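Long-range contacts in clostripain-related protein (Bacteroides thetaiotaomicron, PDB 6N9J), which is a secreted cysteine protease of the clostripain (C11) family that probably cleaves peptide bonds and is here bound by an irreversible peptide inhibitor: residues 165-170 / 344-349; 112-117 / 285-290; 249-254 / 309-314. All blocks are in the same frame, centred on the assembly; numbering follows the deposited sequence.

How the contacts relate
Contacts 1 and 2 lie side by side, their centres about 7 Å apart, because strands 345-346 and 288-289 pair in one small antiparallel sheet. Contact 1, wholly buried, ties that sheet to the N-terminus of helix 166-171, mainly through a carboxylate and backbone groups. Contact 2, largely buried, joins it to loop 112-117, beside the bound peptide, and depends on a tyrosine hydroxyl and a water. In contact 3 two helices meet through apolar groups with no hydrogen bond between them. It lies farther out, about 20 Å from the chain's centre, yet is mostly buried, with A250 and M310 on a partly exposed side. Y311 connects the regions by touching V344 of contact 1 and L290 of contact 2.

Contact 1 (165-170 / 344-349)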
loop_
_atom_site.group_PDB
_atom_site.type_symbol
_atom_site.label_atom_id
_atom_site.label_comp_id
_atom_site.label_asym_id
_atom_site.label_seq_id
_atom_site.Cartn_x
_atom_site.Cartn_y
_atom_site.Cartn_z
ATOM N N SER A 165 -3.750 1.764 -6.405
ATOM C CA SER A 165 -3.936 2.251 -7.764
ATOM C C SER A 165 -3.834 1.085 -8.749
ATOM O O SER A 165 -2.970 0.213 -8.596
ATOM C CB SER A 165 -2.883 3.335 -8.055
ATOM O OG SER A 165 -2.359 3.259 -9.368
ATOM N N VAL A 166 -4.714 1.065 -9.749
ATOM C CA VAL A 166 -4.769 -0.039 -10.699
ATOM C C VAL A 166 -3.494 -0.061 -11.539
ATOM O O VAL A 166 -3.061 -1.122 -11.994
ATOM C CB VAL A 166 -6.035 0.051 -11.617
ATOM C CG1 VAL A 166 -5.904 1.181 -12.606
ATOM C CG2 VAL A 166 -6.300 -1.268 -12.358
ATOM N N GLU A 167 -2.884 1.109 -11.726
ATOM C CA GLU A 167 -1.620 1.213 -12.455
ATOM C C GLU A 167 -0.466 0.552 -11.690
ATOM O O GLU A 167 0.373 -0.133 -12.273
ATOM C CB GLU A 167 -1.287 2.685 -12.733
ATOM C CG GLU A 167 -2.245 3.375 -13.713
ATOM C CD GLU A 167 -3.454 4.009 -13.039
ATOM O OE1 GLU A 167 -3.637 3.808 -11.810
ATOM O OE2 GLU A 167 -4.231 4.708 -13.748
ATOM N N VAL A 168 -0.430 0.770 -10.380
ATOM C CA VAL A 168 0.620 0.221 -9.528
ATOM C C VAL A 168 0.483 -1.287 -9.386
ATOM O O VAL A 168 1.440 -2.034 -9.568
ATOM C CB VAL A 168 0.583 0.861 -8.129
ATOM C CG1 VAL A 168 1.618 0.215 -7.210
ATOM C CG2 VAL A 168 0.782 2.384 -8.224
ATOM N N VAL A 169 -0.716 -1.720 -9.030
ATOM C CA VAL A 169 -1.010 -3.127 -8.840
ATOM C C VAL A 169 -0.812 -3.917 -10.149
ATOM O O VAL A 169 -0.274 -5.027 -10.128
ATOM C CB VAL A 169 -2.445 -3.324 -8.296
ATOM C CG1 VAL A 169 -2.785 -4.786 -8.232
ATOM C CG2 VAL A 169 -2.589 -2.687 -6.907
ATOM N N TYR A 170 -1.215 -3.353 -11.287
ATOM C CA TYR A 170 -0.970 -4.046 -12.553
ATOM C C TYR A 170 0.535 -4.141 -12.830
ATOM O O TYR A 170 1.018 -5.184 -13.270
ATOM C CB TYR A 170 -1.683 -3.372 -13.739
ATOM C CG TYR A 170 -1.681 -4.253 -14.984
ATOM C CD1 TYR A 170 -2.668 -5.214 -15.180
ATOM C CD2 TYR A 170 -0.668 -4.157 -15.931
ATOM C CE1 TYR A 170 -2.658 -6.034 -16.290
ATOM C CE2 TYR A 170 -0.652 -4.969 -17.044
ATOM C CZ TYR A 170 -1.651 -5.905 -17.221
ATOM O OH TYR A 170 -1.639 -6.721 -18.332
ATOM N N VAL A 344 -10.574 1.311 -5.587
ATOM C CA VAL A 344 -9.396 1.390 -6.456
ATOM C C VAL A 344 -9.335 2.730 -7.197
ATOM O O VAL A 344 -10.361 3.250 -7.637
ATOM C CB VAL A 344 -9.372 0.229 -7.486
ATOM C CG1 VAL A 344 -8.090 0.269 -8.322
ATOM C CG2 VAL A 344 -9.473 -1.102 -6.779
ATOM N N SER A 345 -8.140 3.300 -7.320
ATOM C CA SER A 345 -8.000 4.570 -8.040
ATOM C C SER A 345 -7.395 4.364 -9.419
ATOM O O SER A 345 -6.871 3.294 -9.732
ATOM C CB SER A 345 -7.141 5.568 -7.259
ATOM O OG SER A 345 -5.763 5.330 -7.493
ATOM N N THR A 346 -7.469 5.410 -10.230
ATOM C CA THR A 346 -6.924 5.408 -11.570
ATOM C C THR A 346 -6.592 6.842 -11.971
ATOM O O THR A 346 -7.126 7.802 -11.399
ATOM C CB THR A 346 -7.920 4.806 -12.595
ATOM O OG1 THR A 346 -7.305 4.713 -13.887
ATOM C CG2 THR A 346 -9.160 5.679 -12.708
ATOM N N TYR A 347 -5.710 6.983 -12.955
ATOM C CA TYR A 347 -5.463 8.276 -13.561
ATOM C C TYR A 347 -6.400 8.487 -14.759
ATOM O O TYR A 347 -6.582 7.589 -15.592
ATOM C CB TYR A 347 -4.008 8.389 -13.990
ATOM C CG TYR A 347 -3.652 9.734 -14.555
ATOM C CD1 TYR A 347 -3.708 10.874 -13.761
ATOM C CD2 TYR A 347 -3.249 9.869 -15.872
ATOM C CE1 TYR A 347 -3.385 12.113 -14.267
ATOM C CE2 TYR A 347 -2.921 11.112 -16.393
ATOM C CZ TYR A 347 -2.989 12.228 -15.584
ATOM O OH TYR A 347 -2.666 13.467 -16.095
ATOM N N ILE A 348 -7.004 9.667 -14.834
ATOM C CA ILE A 348 -7.824 10.020 -15.993
ATOM C C ILE A 348 -7.021 10.899 -16.942
ATOM O O ILE A 348 -6.765 12.066 -16.634
ATOM C CB ILE A 348 -9.104 10.747 -15.569
ATOM C CG1 ILE A 348 -10.003 9.811 -14.752
ATOM C CG2 ILE A 348 -9.824 11.309 -16.781
ATOM C CD1 ILE A 348 -11.211 10.502 -14.135
ATOM N N LEU A 349 -6.603 10.340 -18.076
ATOM C CA LEU A 349 -5.814 11.094 -19.052
ATOM C C LEU A 349 -6.532 12.374 -19.445
ATOM O O LEU A 349 -7.692 12.350 -19.843
ATOM C CB LEU A 349 -5.528 10.252 -20.296
ATOM C CG LEU A 349 -4.558 9.085 -20.076
ATOM C CD1 LEU A 349 -4.636 8.090 -21.226
ATOM C CD2 LEU A 349 -3.134 9.599 -19.904
HETATM O O HOH W 1 -4.111 5.891 -9.715
#
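E167, in the first turn of helix 166-171, reaches with its carboxylate to T346 and Y347; within the clostripain fold of clan CD, this joins a capped helix start to the two-stranded antiparallel sheet of 288-289 and 345-346. OE2 receives the backbone N-H of Y347 on its syn side: the N to OE2 distance is 2.8 Å, and the bond is almost straight at 175°. T346 OG1 stands 3.1 Å from the same OE2; it lies anti to the backbone N (chi1 -175°), which sets it beside that oxygen. A bend in the E167 chain (chi2 89°) helps turn CD toward the strand, and glutamate suits the place because it spans the gap and still offers two acceptors.

The backbones meet in a single beta bridge between S165 and S345, where V166 N gives its hydrogen to S345 O at 3.1 Å. Valines pack beside this bridge, V166 CB against V344 CG1 at 3.9 Å.

The other carboxylate oxygen, OE1, looks back to the helix end. S165 OG donates to it over 2.8 Å, on its anti side. A water 3.0 Å from E167 OE1 donates to that oxygen too, and it hydrogen-bonds S345 OG at 2.8 Å, linking the carboxylate indirectly to the strand. S165 is the N-cap, a usual place for serine, and its OG also accepts a weak bond from V168 N at 3.3 Å. The nearby helix N-terminus would probably favour the negative charge of E167.

Farther out, Q164 adds a second backbone bond to S345, W366 packs against V166 and E167, E357 holds the hydroxyl of Y347, and Y360 OH bonds E167 OE2 from helix 355-363.

Contact 2 (112-117 / 285-290); sequences HGDGWL and NNYHDL
The CA atoms of G115 and Y287 stay 8.9 Å apart, so side chains and a water span the gap. The loop makes a type II' beta turn from D114 to L117, closed by L117 N to D114 O. G115 has the positive phi (54°) of its second position, which favours glycine; a CB there would also run into the Y287 hydroxyl.

This loop follows strand 105-110, and its start lies in the peptide-binding site: G113 hydrogen-bonds the bound peptide through its backbone and H112 packs on the peptide backbone. H112-G113 is consistent with the His-Gly motif of clan CD cysteine peptidases, which follows a strand of their central sheet.

Y287 carries the contact. Its hydroxyl donates to D114 OD1 in a very short bond, 2.5 Å from OH to OD1. The oxygen lies in the ring plane at the edge, and carboxylate and ring are nearly coplanar, 28° apart. D114 CG lies roughly anti to the backbone N (chi1 -154°), on the side from which OD1 can meet the hydroxyl. Tyrosine suits the place because its long ring carries a polar tip across the gap; Y162 stacks on that ring, and D280 accepts the backbone N-H groups of N286 and Y287.

L117 approaches Y287 tip to tip, its CD1 3.7 Å from OH. The same methyl lies 3.4 Å from N286 ND2, while N286 OD1 accepts from Q356. W116 meets the rings of Y347 and Y360 edge-to-face, and its NE1 donates over 2.8 Å to a water that donates to N286 O at 2.9 Å.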
loop_
_atom_site.group_PDB
_atom_site.type_symbol
_atom_site.label_atom_id
_atom_site.label_comp_id
_atom_site.label_asym_id
_atom_site.label_seq_id
_atom_site.Cartn_x
_atom_site.Cartn_y
_atom_site.Cartn_z
ATOM N N HIS A 112 6.041 6.902 2.996
ATOM C CA HIS A 112 5.280 7.753 2.096
ATOM C C HIS A 112 4.974 7.001 0.798
ATOM O O HIS A 112 5.688 6.065 0.428
ATOM C CB HIS A 112 6.054 9.043 1.785
ATOM C CG HIS A 112 6.051 10.036 2.904
ATOM N ND1 HIS A 112 4.934 10.770 3.245
ATOM C CD2 HIS A 112 7.027 10.417 3.764
ATOM C CE1 HIS A 112 5.223 11.560 4.261
ATOM N NE2 HIS A 112 6.489 11.368 4.595
ATOM N N GLY A 113 3.922 7.426 0.105
ATOM C CA GLY A 113 3.537 6.838 -1.164
ATOM C C GLY A 113 2.792 7.854 -2.007
ATOM O O GLY A 113 2.193 8.794 -1.475
ATOM N N ASP A 114 2.844 7.681 -3.324
ATOM C CA ASP A 114 2.099 8.544 -4.247
ATOM C C ASP A 114 1.819 7.757 -5.534
ATOM O O ASP A 114 2.093 8.219 -6.647
ATOM C CB ASP A 114 2.870 9.843 -4.533
ATOM C CG ASP A 114 1.952 11.006 -4.931
ATOM O OD1 ASP A 114 0.858 10.755 -5.482
ATOM O OD2 ASP A 114 2.322 12.179 -4.696
ATOM N N GLY A 115 1.280 6.552 -5.371
ATOM C CA GLY A 115 0.867 5.749 -6.512
ATOM C C GLY A 115 1.944 5.517 -7.558
ATOM O O GLY A 115 3.076 5.137 -7.246
ATOM N N TRP A 116 1.588 5.758 -8.811
ATOM C CA TRP A 116 2.462 5.468 -9.937
ATOM C C TRP A 116 3.332 6.645 -10.331
ATOM O O TRP A 116 4.241 6.497 -11.150
ATOM C CB TRP A 116 1.623 5.045 -11.147
ATOM C CG TRP A 116 0.693 6.127 -11.587
ATOM C CD1 TRP A 116 -0.596 6.311 -11.186
ATOM C CD2 TRP A 116 0.983 7.192 -12.499
ATOM N NE1 TRP A 116 -1.134 7.416 -11.795
ATOM C CE2 TRP A 116 -0.184 7.978 -12.607
ATOM C CE3 TRP A 116 2.114 7.556 -13.239
ATOM C CZ2 TRP A 116 -0.255 9.107 -13.430
ATOM C CZ3 TRP A 116 2.044 8.680 -14.049
ATOM C CH2 TRP A 116 0.867 9.443 -14.137
ATOM N N LEU A 117 3.041 7.812 -9.764
ATOM C CA LEU A 117 3.619 9.073 -10.254
ATOM C C LEU A 117 5.148 9.055 -10.291
ATOM O O LEU A 117 5.793 8.552 -9.360
ATOM C CB LEU A 117 3.125 10.243 -9.399
ATOM C CG LEU A 117 1.646 10.553 -9.642
ATOM C CD1 LEU A 117 1.103 11.488 -8.585
ATOM C CD2 LEU A 117 1.488 11.166 -11.016
ATOM N N ASN A 285 -5.708 16.353 -7.724
ATOM C CA ASN A 285 -6.801 15.611 -8.371
ATOM C C ASN A 285 -6.239 14.584 -9.355
ATOM O O ASN A 285 -6.737 14.415 -10.468
ATOM C CB ASN A 285 -7.781 16.565 -9.069
ATOM C CG ASN A 285 -8.713 17.267 -8.090
ATOM O OD1 ASN A 285 -8.269 17.935 -7.152
ATOM N ND2 ASN A 285 -10.010 17.109 -8.299
ATOM N N ASN A 286 -5.179 13.913 -8.923
ATOM C CA ASN A 286 -4.530 12.867 -9.699
ATOM C C ASN A 286 -5.268 11.535 -9.627
ATOM O O ASN A 286 -5.084 10.682 -10.501
ATOM C CB ASN A 286 -3.093 12.664 -9.212
ATOM C CG ASN A 286 -2.157 13.767 -9.671
ATOM O OD1 ASN A 286 -2.368 14.362 -10.713
ATOM N ND2 ASN A 286 -1.106 14.026 -8.899
ATOM N N TYR A 287 -6.103 11.370 -8.595
ATOM C CA TYR A 287 -6.706 10.072 -8.277
ATOM C C TYR A 287 -8.233 10.052 -8.278
ATOM O O TYR A 287 -8.867 10.725 -7.472
ATOM C CB TYR A 287 -6.224 9.595 -6.899
ATOM C CG TYR A 287 -4.734 9.456 -6.781
ATOM C CD1 TYR A 287 -4.096 8.305 -7.212
ATOM C CD2 TYR A 287 -3.961 10.479 -6.250
ATOM C CE1 TYR A 287 -2.730 8.172 -7.108
ATOM C CE2 TYR A 287 -2.599 10.356 -6.147
ATOM C CZ TYR A 287 -1.989 9.196 -6.573
ATOM O OH TYR A 287 -0.629 9.052 -6.465
ATOM N N HIS A 288 -8.812 9.234 -9.153
ATOM C CA HIS A 288 -10.260 9.074 -9.236
ATOM C C HIS A 288 -10.672 7.617 -9.113
ATOM O O HIS A 288 -9.899 6.724 -9.439
ATOM C CB HIS A 288 -10.788 9.647 -10.558
ATOM C CG HIS A 288 -10.672 11.134 -10.647
ATOM N ND1 HIS A 288 -9.566 11.764 -11.176
ATOM C CD2 HIS A 288 -11.507 12.115 -10.239
ATOM C CE1 HIS A 288 -9.732 13.073 -11.103
ATOM N NE2 HIS A 288 -10.906 13.312 -10.542
ATOM N N ASP A 289 -11.903 7.379 -8.671
ATOM C CA ASP A 289 -12.382 6.014 -8.549
ATOM C C ASP A 289 -12.543 5.345 -9.920
ATOM O O ASP A 289 -13.277 5.831 -10.794
ATOM C CB ASP A 289 -13.696 5.976 -7.774
ATOM C CG ASP A 289 -14.147 4.556 -7.473
ATOM O OD1 ASP A 289 -13.585 3.907 -6.541
ATOM O OD2 ASP A 289 -15.066 4.095 -8.174
ATOM N N LEU A 290 -11.859 4.211 -10.084
ATOM C CA LEU A 290 -11.843 3.480 -11.349
ATOM C C LEU A 290 -13.235 3.054 -11.828
ATOM O O LEU A 290 -13.544 3.183 -13.015
ATOM C CB LEU A 290 -10.938 2.248 -11.236
ATOM C CG LEU A 290 -10.889 1.345 -12.472
ATOM C CD1 LEU A 290 -10.238 2.063 -13.644
ATOM C CD2 LEU A 290 -10.162 0.063 -12.170
HETATM O O HOH W 2 -3.349 8.344 -10.420
#

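Contact 3 (249-254 / 309-314); sequences SALAAA and EMYKNA
An antiparallel helix pair brings L251 of helix 248-259 against M310 of helix 301-314, on the outer part of the fold. The two short segments run at 158° to each other, and their axes come within 8.9 Å. At this spacing the small A250 and A254 face the partner with their single methyl groups and leave room for the larger M310.

M310 starts toward the opposite helix and then bends. Its CG lies 3.7 Å from A254 CB, and the chain turns at chi2 (-59°), so that SD runs past A250, 3.9 Å from that residue's CB. Flexible methionine can bend across the surface formed by the two alanines without needing a polar partner.

Deeper in, L251 extends with CG anti to the backbone N (chi1 -175°). Its CD1 rests 3.9 Å from Y311 CA and 4.4 Å from M310 CB, while the other methyl, CD2, lies 4.4 Å from A314 CB. The branched leucine thus touches M310, Y311 and, one turn on from M310, A314, and Y307 packs on it as well. Y311 points on into the protein, where its hydroxyl bonds the backbone oxygen of E342 and its ring meets L290 and M291.

Helices 248-259 and 301-314, joined to the antiparallel neighbouring strands 239-244 and 315-327 of the main sheet, thus pack as an antiparallel pair through apolar side chains in an alpha/beta fold.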
loop_
_atom_site.group_PDB
_atom_site.type_symbol
_atom_site.label_atom_id
_atom_site.label_comp_id
_atom_site.label_asym_id
_atom_site.label_seq_id
_atom_site.Cartn_x
_atom_site.Cartn_y
_atom_site.Cartn_z
ATOM N N SER A 249 -5.627 -9.395 -15.448
ATOM C CA SER A 249 -5.553 -9.557 -16.899
ATOM C C SER A 249 -6.960 -9.557 -17.522
ATOM O O SER A 249 -7.184 -8.922 -18.549
ATOM C CB SER A 249 -4.806 -10.838 -17.276
ATOM O OG SER A 249 -5.482 -11.981 -16.787
ATOM N N ALA A 250 -7.898 -10.262 -16.893
ATOM C CA ALA A 250 -9.289 -10.262 -17.340
ATOM C C ALA A 250 -9.919 -8.882 -17.174
ATOM O O ALA A 250 -10.762 -8.475 -17.975
ATOM C CB ALA A 250 -10.100 -11.301 -16.587
ATOM N N LEU A 251 -9.526 -8.172 -16.130
ATOM C CA LEU A 251 -10.018 -6.813 -15.931
ATOM C C LEU A 251 -9.545 -5.921 -17.081
ATOM O O LEU A 251 -10.329 -5.176 -17.661
ATOM C CB LEU A 251 -9.558 -6.259 -14.578
ATOM C CG LEU A 251 -10.114 -4.874 -14.206
ATOM C CD1 LEU A 251 -11.648 -4.837 -14.192
ATOM C CD2 LEU A 251 -9.555 -4.421 -12.881
ATOM N N ALA A 252 -8.267 -6.024 -17.428
ATOM C CA ALA A 252 -7.714 -5.264 -18.549
ATOM C C ALA A 252 -8.433 -5.610 -19.850
ATOM O O ALA A 252 -8.744 -4.728 -20.639
ATOM C CB ALA A 252 -6.219 -5.524 -18.679
ATOM N N ALA A 253 -8.700 -6.896 -20.065
ATOM C CA ALA A 253 -9.429 -7.343 -21.250
ATOM C C ALA A 253 -10.879 -6.844 -21.233
ATOM O O ALA A 253 -11.423 -6.476 -22.266
ATOM C CB ALA A 253 -9.390 -8.864 -21.362
ATOM N N ALA A 254 -11.505 -6.822 -20.058
ATOM C CA ALA A 254 -12.871 -6.311 -19.955
ATOM C C ALA A 254 -12.882 -4.804 -20.193
ATOM O O ALA A 254 -13.841 -4.271 -20.734
ATOM C CB ALA A 254 -13.476 -6.642 -18.599
ATOM N N GLU A 309 -18.553 -7.519 -13.449
ATOM C CA GLU A 309 -18.251 -8.869 -12.971
ATOM C C GLU A 309 -16.751 -9.069 -12.808
ATOM O O GLU A 309 -16.306 -9.575 -11.789
ATOM C CB GLU A 309 -18.806 -9.934 -13.919
ATOM C CG GLU A 309 -20.289 -9.804 -14.246
ATOM C CD GLU A 309 -21.193 -10.228 -13.103
ATOM O OE1 GLU A 309 -20.688 -10.397 -11.969
ATOM O OE2 GLU A 309 -22.412 -10.403 -13.348
ATOM N N MET A 310 -15.982 -8.677 -13.821
ATOM C CA MET A 310 -14.536 -8.809 -13.779
ATOM C C MET A 310 -13.964 -7.916 -12.698
ATOM O O MET A 310 -12.965 -8.249 -12.069
ATOM C CB MET A 310 -13.915 -8.457 -15.133
ATOM C CG MET A 310 -14.320 -9.383 -16.262
ATOM S SD MET A 310 -13.926 -11.134 -16.027
ATOM C CE MET A 310 -15.512 -11.746 -15.503
ATOM N N TYR A 311 -14.603 -6.769 -12.498
ATOM C CA TYR A 311 -14.210 -5.863 -11.423
ATOM C C TYR A 311 -14.437 -6.507 -10.061
ATOM O O TYR A 311 -13.602 -6.403 -9.172
ATOM C CB TYR A 311 -14.995 -4.560 -11.515
ATOM C CG TYR A 311 -14.496 -3.467 -10.607
ATOM C CD1 TYR A 311 -14.875 -3.417 -9.275
ATOM C CD2 TYR A 311 -13.649 -2.477 -11.085
ATOM C CE1 TYR A 311 -14.428 -2.414 -8.444
ATOM C CE2 TYR A 311 -13.194 -1.472 -10.263
ATOM C CZ TYR A 311 -13.589 -1.443 -8.943
ATOM O OH TYR A 311 -13.140 -0.442 -8.111
ATOM N N LYS A 312 -15.596 -7.129 -9.890
ATOM C CA LYS A 312 -15.921 -7.800 -8.636
ATOM C C LYS A 312 -14.918 -8.916 -8.341
ATOM O O LYS A 312 -14.527 -9.119 -7.192
ATOM C CB LYS A 312 -17.346 -8.362 -8.681
ATOM N N ASN A 313 -14.508 -9.636 -9.389
ATOM C CA ASN A 313 -13.537 -10.725 -9.249
ATOM C C ASN A 313 -12.158 -10.258 -8.797
ATOM O O ASN A 313 -11.430 -11.010 -8.139
ATOM C CB ASN A 313 -13.379 -11.487 -10.571
ATOM C CG ASN A 313 -14.575 -12.367 -10.892
ATOM O OD1 ASN A 313 -15.429 -12.610 -10.042
ATOM N ND2 ASN A 313 -14.636 -12.850 -12.127
ATOM N N ALA A 314 -11.789 -9.032 -9.166
ATOM C CA ALA A 314 -10.450 -8.536 -8.858
ATOM C C ALA A 314 -10.406 -7.795 -7.529
ATOM O O ALA A 314 -9.434 -7.920 -6.783
ATOM C CB ALA A 314 -9.941 -7.637 -9.975
#